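Local coordinates for leucine-rich-repeat protein (Methanosarcina barkeri, PDB 4WNR) that binds GDP and magnesium through its Roc G domain, followed here by the COR-A region, and probably acts as a serine/threonine protein kinase in full length, at residues L111-S115 with D251-D255; L303-L307 with Y322-I326. All coordinates share one frame; numbering follows the deposited sequence.

Contact 1: L111-S115 with D251-D255; sequences LSKRS and DFLND
R114 and D255 form an interdomain salt bridge, backed by a cation-pi contact between R114 and F252. It joins a loop of the Roc G domain, between helix 99-104 and strand 116-121, to helix 243-256 of the COR-A region. R114 NE donates to D255 OD2 at 2.7 Å. NH2 of the same arginine adds a weak second bond to D255 OD2 at 3.1 Å, so one oxygen takes both. The carboxylate is met on its anti side and stands almost upright to the guanidinium, the planes 85° apart. A bend at chi3 (-71°) turns the guanidinium so that its edge meets D255 while one face lies toward F252. R114 CZ sits 4.0 Å from the F252 ring centroid, over the face, the two planes 35° apart. W207 meets F252 edge-to-face. With a leucine in place of R114, the D255 carboxylate would probably lose its charged mate and the F252 ring face its cation. Two waters reinforce the join. One links K113 N to D255 OD1; the other donates to both R114 O and D255 O. Within the loop, S115 OG donates to K113 O at 2.9 Å and S112 OG donates to S115 OG at 3.2 Å. The salt bridge, the cation-pi contact and the two waters join the G domain to a COR helix within the Roc-COR tandem that defines Roco proteins.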
ATOM      1  N   LEU A 111      -1.674   3.502  -0.525  1.00 67.47           N
ATOM      2  CA  LEU A 111      -0.682   4.474  -0.982  1.00 67.90           C
ATOM      3  C   LEU A 111      -0.408   5.462   0.143  1.00 69.19           C
ATOM      4  O   LEU A 111      -1.340   6.031   0.711  1.00 69.87           O
ATOM      5  CB  LEU A 111      -1.173   5.224  -2.224  1.00 67.80           C
ATOM      6  CG  LEU A 111      -1.640   4.388  -3.418  1.00 67.35           C
ATOM      7  CD1 LEU A 111      -1.935   5.300  -4.599  1.00 67.04           C
ATOM      8  CD2 LEU A 111      -0.621   3.326  -3.806  1.00 67.56           C
ATOM      9  N   SER A 112       0.868   5.667   0.459  1.00 70.36           N
ATOM     10  CA  SER A 112       1.253   6.480   1.611  1.00 70.84           C
ATOM     11  C   SER A 112       2.513   7.304   1.365  1.00 70.80           C
ATOM     12  O   SER A 112       3.268   7.046   0.428  1.00 69.90           O
ATOM     13  CB  SER A 112       1.462   5.578   2.827  1.00 71.22           C
ATOM     14  OG  SER A 112       2.405   4.561   2.538  1.00 69.67           O
ATOM     15  N   LYS A 113       2.719   8.298   2.227  1.00 71.89           N
ATOM     16  CA  LYS A 113       3.905   9.151   2.182  1.00 72.42           C
ATOM     17  C   LYS A 113       5.092   8.452   2.840  1.00 72.75           C
ATOM     18  O   LYS A 113       4.945   7.370   3.415  1.00 71.34           O
ATOM     19  CB  LYS A 113       3.634  10.488   2.877  1.00 72.77           C
ATOM     20  CG  LYS A 113       2.562  11.333   2.210  1.00 74.28           C
ATOM     21  CD  LYS A 113       2.512  12.736   2.800  1.00 76.44           C
ATOM     22  CE  LYS A 113       1.551  13.641   2.043  1.00 77.54           C
ATOM     23  NZ  LYS A 113       0.123  13.267   2.247  1.00 78.11           N
ATOM     24  N   ARG A 114       6.263   9.079   2.741  1.00 72.75           N
ATOM     25  CA  ARG A 114       7.509   8.533   3.292  1.00 72.34           C
ATOM     26  C   ARG A 114       7.719   7.086   2.843  1.00 71.22           C
ATOM     27  O   ARG A 114       7.989   6.197   3.652  1.00 69.74           O
ATOM     28  CB  ARG A 114       7.518   8.639   4.819  1.00 74.26           C
ATOM     29  CG  ARG A 114       7.433  10.069   5.328  1.00 75.57           C
ATOM     30  CD  ARG A 114       7.564  10.135   6.839  1.00 77.42           C
ATOM     31  NE  ARG A 114       6.389   9.595   7.521  1.00 79.77           N
ATOM     32  CZ  ARG A 114       6.223   9.566   8.843  1.00 80.76           C
ATOM     33  NH1 ARG A 114       7.160  10.047   9.656  1.00 80.80           N
ATOM     34  NH2 ARG A 114       5.111   9.054   9.358  1.00 81.30           N
ATOM     35  N   SER A 115       7.580   6.874   1.538  1.00 71.13           N
ATOM     36  CA  SER A 115       7.688   5.552   0.927  1.00 71.36           C
ATOM     37  C   SER A 115       8.506   5.663  -0.358  1.00 70.36           C
ATOM     38  O   SER A 115       9.106   6.703  -0.620  1.00 69.86           O
ATOM     39  CB  SER A 115       6.288   5.007   0.626  1.00 71.80           C
ATOM     40  OG  SER A 115       5.475   5.010   1.788  1.00 73.04           O
ATOM     41  N   ASP A 251       1.639   6.960  12.609  1.00 79.20           N
ATOM     42  CA  ASP A 251       1.936   7.612  11.332  1.00 79.29           C
ATOM     43  C   ASP A 251       3.073   6.893  10.611  1.00 79.26           C
ATOM     44  O   ASP A 251       3.013   6.691   9.398  1.00 80.79           O
ATOM     45  CB  ASP A 251       2.291   9.088  11.541  1.00 80.07           C
ATOM     46  CG  ASP A 251       1.094   9.925  11.973  1.00 81.26           C
ATOM     47  OD1 ASP A 251       0.087   9.349  12.435  1.00 81.92           O
ATOM     48  OD2 ASP A 251       1.161  11.166  11.850  1.00 82.02           O
ATOM     49  N   PHE A 252       4.100   6.506  11.364  1.00 77.59           N
ATOM     50  CA  PHE A 252       5.196   5.700  10.827  1.00 77.17           C
ATOM     51  C   PHE A 252       4.714   4.305  10.433  1.00 75.93           C
ATOM     52  O   PHE A 252       4.924   3.866   9.304  1.00 76.69           O
ATOM     53  CB  PHE A 252       6.334   5.568  11.844  1.00 78.23           C
ATOM     54  CG  PHE A 252       7.371   6.654  11.752  1.00 79.49           C
ATOM     55  CD1 PHE A 252       8.256   6.698  10.683  1.00 79.76           C
ATOM     56  CD2 PHE A 252       7.482   7.618  12.746  1.00 80.47           C
ATOM     57  CE1 PHE A 252       9.219   7.691  10.597  1.00 79.87           C
ATOM     58  CE2 PHE A 252       8.443   8.613  12.667  1.00 80.38           C
ATOM     59  CZ  PHE A 252       9.313   8.649  11.591  1.00 79.73           C
ATOM     60  N   LEU A 253       4.073   3.619  11.375  1.00 74.95           N
ATOM     61  CA  LEU A 253       3.562   2.259  11.151  1.00 74.99           C
ATOM     62  C   LEU A 253       2.627   2.175   9.942  1.00 73.72           C
ATOM     63  O   LEU A 253       2.614   1.170   9.229  1.00 73.31           O
ATOM     64  CB  LEU A 253       2.841   1.737  12.402  1.00 74.87           C
ATOM     65  CG  LEU A 253       3.720   1.420  13.617  1.00 74.65           C
ATOM     66  CD1 LEU A 253       2.863   1.263  14.864  1.00 74.87           C
ATOM     67  CD2 LEU A 253       4.555   0.170  13.385  1.00 74.72           C
ATOM     68  N   ASN A 254       1.849   3.229   9.721  1.00 72.77           N
ATOM     69  CA  ASN A 254       0.994   3.324   8.540  1.00 72.22           C
ATOM     70  C   ASN A 254       1.826   3.414   7.260  1.00 72.53           C
ATOM     71  O   ASN A 254       1.566   2.704   6.286  1.00 74.20           O
ATOM     72  CB  ASN A 254       0.067   4.538   8.645  1.00 71.54           C
ATOM     73  CG  ASN A 254      -0.914   4.624   7.490  1.00 70.82           C
ATOM     74  OD1 ASN A 254      -1.566   3.641   7.144  1.00 68.86           O
ATOM     75  ND2 ASN A 254      -1.028   5.806   6.889  1.00 72.05           N
ATOM     76  N   ASP A 255       2.828   4.288   7.281  1.00 71.63           N
ATOM     77  CA  ASP A 255       3.719   4.486   6.135  1.00 71.30           C
ATOM     78  C   ASP A 255       4.612   3.271   5.868  1.00 71.50           C
ATOM     79  O   ASP A 255       4.939   2.983   4.718  1.00 72.59           O
ATOM     80  CB  ASP A 255       4.582   5.734   6.343  1.00 71.44           C
ATOM     81  CG  ASP A 255       3.759   7.009   6.418  1.00 71.78           C
ATOM     82  OD1 ASP A 255       2.512   6.919   6.434  1.00 72.59           O
ATOM     83  OD2 ASP A 255       4.357   8.105   6.465  1.00 71.27           O
TER
HETATM   84  O   HOH W   1       0.643   8.373   4.445  1.00 57.67           O
HETATM   85  O   HOH W   2       7.784   3.337   4.159  1.00 70.69           O

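Contact 2: L303-L307 with Y322-I326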
ATOM      1  N   LEU A 303     -26.342  -3.899   4.319  1.00 97.44           N
ATOM      2  CA  LEU A 303     -24.978  -4.359   4.619  1.00 96.28           C
ATOM      3  C   LEU A 303     -24.921  -5.637   5.458  1.00 96.16           C
ATOM      4  O   LEU A 303     -23.924  -6.357   5.416  1.00 95.11           O
ATOM      5  CB  LEU A 303     -24.180  -3.253   5.321  1.00 96.48           C
ATOM      6  CG  LEU A 303     -23.893  -1.985   4.512  1.00 96.24           C
ATOM      7  CD1 LEU A 303     -23.217  -0.945   5.390  1.00 96.43           C
ATOM      8  CD2 LEU A 303     -23.036  -2.283   3.290  1.00 96.19           C
ATOM      9  N   ASP A 304     -25.978  -5.914   6.218  1.00 97.76           N
ATOM     10  CA  ASP A 304     -26.050  -7.135   7.022  1.00 98.79           C
ATOM     11  C   ASP A 304     -26.041  -8.388   6.146  1.00 98.27           C
ATOM     12  O   ASP A 304     -25.324  -9.344   6.434  1.00 96.53           O
ATOM     13  CB  ASP A 304     -27.296  -7.129   7.909  1.00100.37           C
ATOM     14  CG  ASP A 304     -27.226  -6.083   9.003  1.00101.69           C
ATOM     15  OD1 ASP A 304     -27.045  -4.892   8.676  1.00104.27           O
ATOM     16  OD2 ASP A 304     -27.355  -6.452  10.191  1.00101.79           O
ATOM     17  N   GLU A 305     -26.838  -8.370   5.082  1.00 99.06           N
ATOM     18  CA  GLU A 305     -26.923  -9.492   4.144  1.00100.16           C
ATOM     19  C   GLU A 305     -25.654  -9.618   3.296  1.00100.23           C
ATOM     20  O   GLU A 305     -25.202 -10.728   3.014  1.00101.39           O
ATOM     21  CB  GLU A 305     -28.151  -9.331   3.239  1.00101.50           C
ATOM     22  CG  GLU A 305     -28.476 -10.545   2.371  1.00102.84           C
ATOM     23  CD  GLU A 305     -27.707 -10.588   1.058  1.00104.12           C
ATOM     24  OE1 GLU A 305     -27.373  -9.514   0.509  1.00103.79           O
ATOM     25  OE2 GLU A 305     -27.439 -11.706   0.566  1.00105.16           O
ATOM     26  N   ILE A 306     -25.089  -8.479   2.902  1.00 99.16           N
ATOM     27  CA  ILE A 306     -23.906  -8.446   2.033  1.00 97.67           C
ATOM     28  C   ILE A 306     -22.654  -8.906   2.779  1.00 97.25           C
ATOM     29  O   ILE A 306     -21.905  -9.751   2.286  1.00 96.15           O
ATOM     30  CB  ILE A 306     -23.666  -7.034   1.453  1.00 97.28           C
ATOM     31  CG1 ILE A 306     -24.850  -6.605   0.577  1.00 97.98           C
ATOM     32  CG2 ILE A 306     -22.381  -6.998   0.630  1.00 97.81           C
ATOM     33  CD1 ILE A 306     -24.896  -5.121   0.280  1.00 98.17           C
ATOM     34  N   LEU A 307     -22.435  -8.343   3.964  1.00 97.78           N
ATOM     35  CA  LEU A 307     -21.234  -8.630   4.757  1.00 98.35           C
ATOM     36  C   LEU A 307     -21.404  -9.795   5.740  1.00 99.41           C
ATOM     37  O   LEU A 307     -20.544 -10.012   6.596  1.00 96.61           O
ATOM     38  CB  LEU A 307     -20.791  -7.369   5.512  1.00 98.56           C
ATOM     39  CG  LEU A 307     -20.558  -6.113   4.665  1.00 98.11           C
ATOM     40  CD1 LEU A 307     -20.260  -4.918   5.558  1.00 98.20           C
ATOM     41  CD2 LEU A 307     -19.433  -6.319   3.661  1.00 98.17           C
ATOM     42  N   TYR A 322     -19.117  -0.905   9.808  1.00 75.34           N
ATOM     43  CA  TYR A 322     -19.875  -0.584   8.596  1.00 75.61           C
ATOM     44  C   TYR A 322     -19.619   0.865   8.201  1.00 74.44           C
ATOM     45  O   TYR A 322     -19.453   1.176   7.023  1.00 72.94           O
ATOM     46  CB  TYR A 322     -21.376  -0.801   8.819  1.00 77.36           C
ATOM     47  CG  TYR A 322     -21.835  -2.251   8.817  1.00 79.02           C
ATOM     48  CD1 TYR A 322     -20.943  -3.305   9.032  1.00 79.13           C
ATOM     49  CD2 TYR A 322     -23.180  -2.566   8.625  1.00 79.79           C
ATOM     50  CE1 TYR A 322     -21.376  -4.620   9.034  1.00 79.59           C
ATOM     51  CE2 TYR A 322     -23.619  -3.881   8.630  1.00 79.11           C
ATOM     52  CZ  TYR A 322     -22.714  -4.902   8.835  1.00 79.29           C
ATOM     53  OH  TYR A 322     -23.146  -6.207   8.841  1.00 80.68           O
ATOM     54  N   GLY A 323     -19.591   1.742   9.200  1.00 75.25           N
ATOM     55  CA  GLY A 323     -19.263   3.152   8.999  1.00 75.00           C
ATOM     56  C   GLY A 323     -17.865   3.342   8.443  1.00 74.69           C
ATOM     57  O   GLY A 323     -17.651   4.174   7.563  1.00 74.23           O
ATOM     58  N   TYR A 324     -16.913   2.565   8.954  1.00 74.63           N
ATOM     59  CA  TYR A 324     -15.532   2.616   8.472  1.00 74.70           C
ATOM     60  C   TYR A 324     -15.456   2.316   6.978  1.00 74.56           C
ATOM     61  O   TYR A 324     -14.899   3.098   6.214  1.00 74.91           O
ATOM     62  CB  TYR A 324     -14.647   1.632   9.244  1.00 74.95           C
ATOM     63  CG  TYR A 324     -13.251   1.491   8.670  1.00 76.26           C
ATOM     64  CD1 TYR A 324     -12.300   2.492   8.847  1.00 76.47           C
ATOM     65  CD2 TYR A 324     -12.883   0.358   7.946  1.00 77.09           C
ATOM     66  CE1 TYR A 324     -11.023   2.369   8.322  1.00 76.08           C
ATOM     67  CE2 TYR A 324     -11.609   0.228   7.416  1.00 77.00           C
ATOM     68  CZ  TYR A 324     -10.683   1.236   7.608  1.00 77.01           C
ATOM     69  OH  TYR A 324      -9.416   1.110   7.085  1.00 78.45           O
ATOM     70  N   ILE A 325     -16.027   1.186   6.574  1.00 74.29           N
ATOM     71  CA  ILE A 325     -15.961   0.735   5.180  1.00 74.59           C
ATOM     72  C   ILE A 325     -16.656   1.713   4.230  1.00 74.48           C
ATOM     73  O   ILE A 325     -16.129   2.023   3.163  1.00 75.93           O
ATOM     74  CB  ILE A 325     -16.562  -0.679   5.011  1.00 75.14           C
ATOM     75  CG1 ILE A 325     -15.727  -1.703   5.790  1.00 76.49           C
ATOM     76  CG2 ILE A 325     -16.612  -1.081   3.541  1.00 74.78           C
ATOM     77  CD1 ILE A 325     -16.447  -3.007   6.059  1.00 78.01           C
ATOM     78  N   ILE A 326     -17.833   2.193   4.623  1.00 74.60           N
ATOM     79  CA  ILE A 326     -18.607   3.126   3.797  1.00 73.89           C
ATOM     80  C   ILE A 326     -17.893   4.475   3.665  1.00 73.06           C
ATOM     81  O   ILE A 326     -17.749   4.997   2.558  1.00 71.84           O
ATOM     82  CB  ILE A 326     -20.035   3.332   4.360  1.00 73.67           C
ATOM     83  CG1 ILE A 326     -20.847   2.031   4.264  1.00 73.20           C
ATOM     84  CG2 ILE A 326     -20.757   4.467   3.639  1.00 74.46           C
ATOM     85  CD1 ILE A 326     -21.261   1.625   2.861  1.00 73.25           C
TER
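The Y322 ring reaches from the first turn of helix 322-331 into the side of helix 303-306 and is held there by L303 and D304 and by L307 just past the helix end. Its CG lies beside the backbone N and anti to the carbonyl carbon (chi1 -76°), which carries the ring across to the other helix. L307 comes over one face in a CH-pi contact, with CD1 4.1 Å from the Y322 ring centroid. L303 meets the ring obliquely, its CB 3.4 Å from Y322 CE2. Both leucines run past the tyrosine in the opposite direction. L303 is extended at chi2 (175°), which sends CD1 along the near side of the ring, 3.6 Å from Y322 CD2. This packing belongs to the COR-A region. Along the chain come helix 275-286, strand 297-299, helices 303-306 and 322-331, then strands 336-337 and 342-344, an order consistent with a winged-helix fold. D304 lies at the ring's edge. Its OD1 is in the ring plane, 3.6 Å from Y322 CE2, and the carboxylate stands nearly upright to the ring, at 84°. Deeper in, L303 CD1 packs on I326 CG1 at 4.0 Å. I326 CD1 also lies against L303 CD1. L298 of strand 297-299 touches both residues from the sheet side. L307 CD1 also approaches I325 CD1, at 4.3 Å, and I285 of helix 275-286 packs on I325.

The two contacts come in series along the chain, contact 1 closing before contact 2 opens. Their centres lie 26 Å apart and their nearest atoms about 8 Å, without touching. Contact 1 spans two domains: it ties the Roc loop ahead of strand 116-121, part of the large mixed sheet, to helix 243-256. Contact 2 stays within the COR-A region, between helices 303-306 and 322-331 beside the small three-stranded sheet. They share no helix or strand, but both draw on COR-A. One helps join this region to the G domain; the other packs its interior farther along. Both lie away from the GDP and magnesium sites.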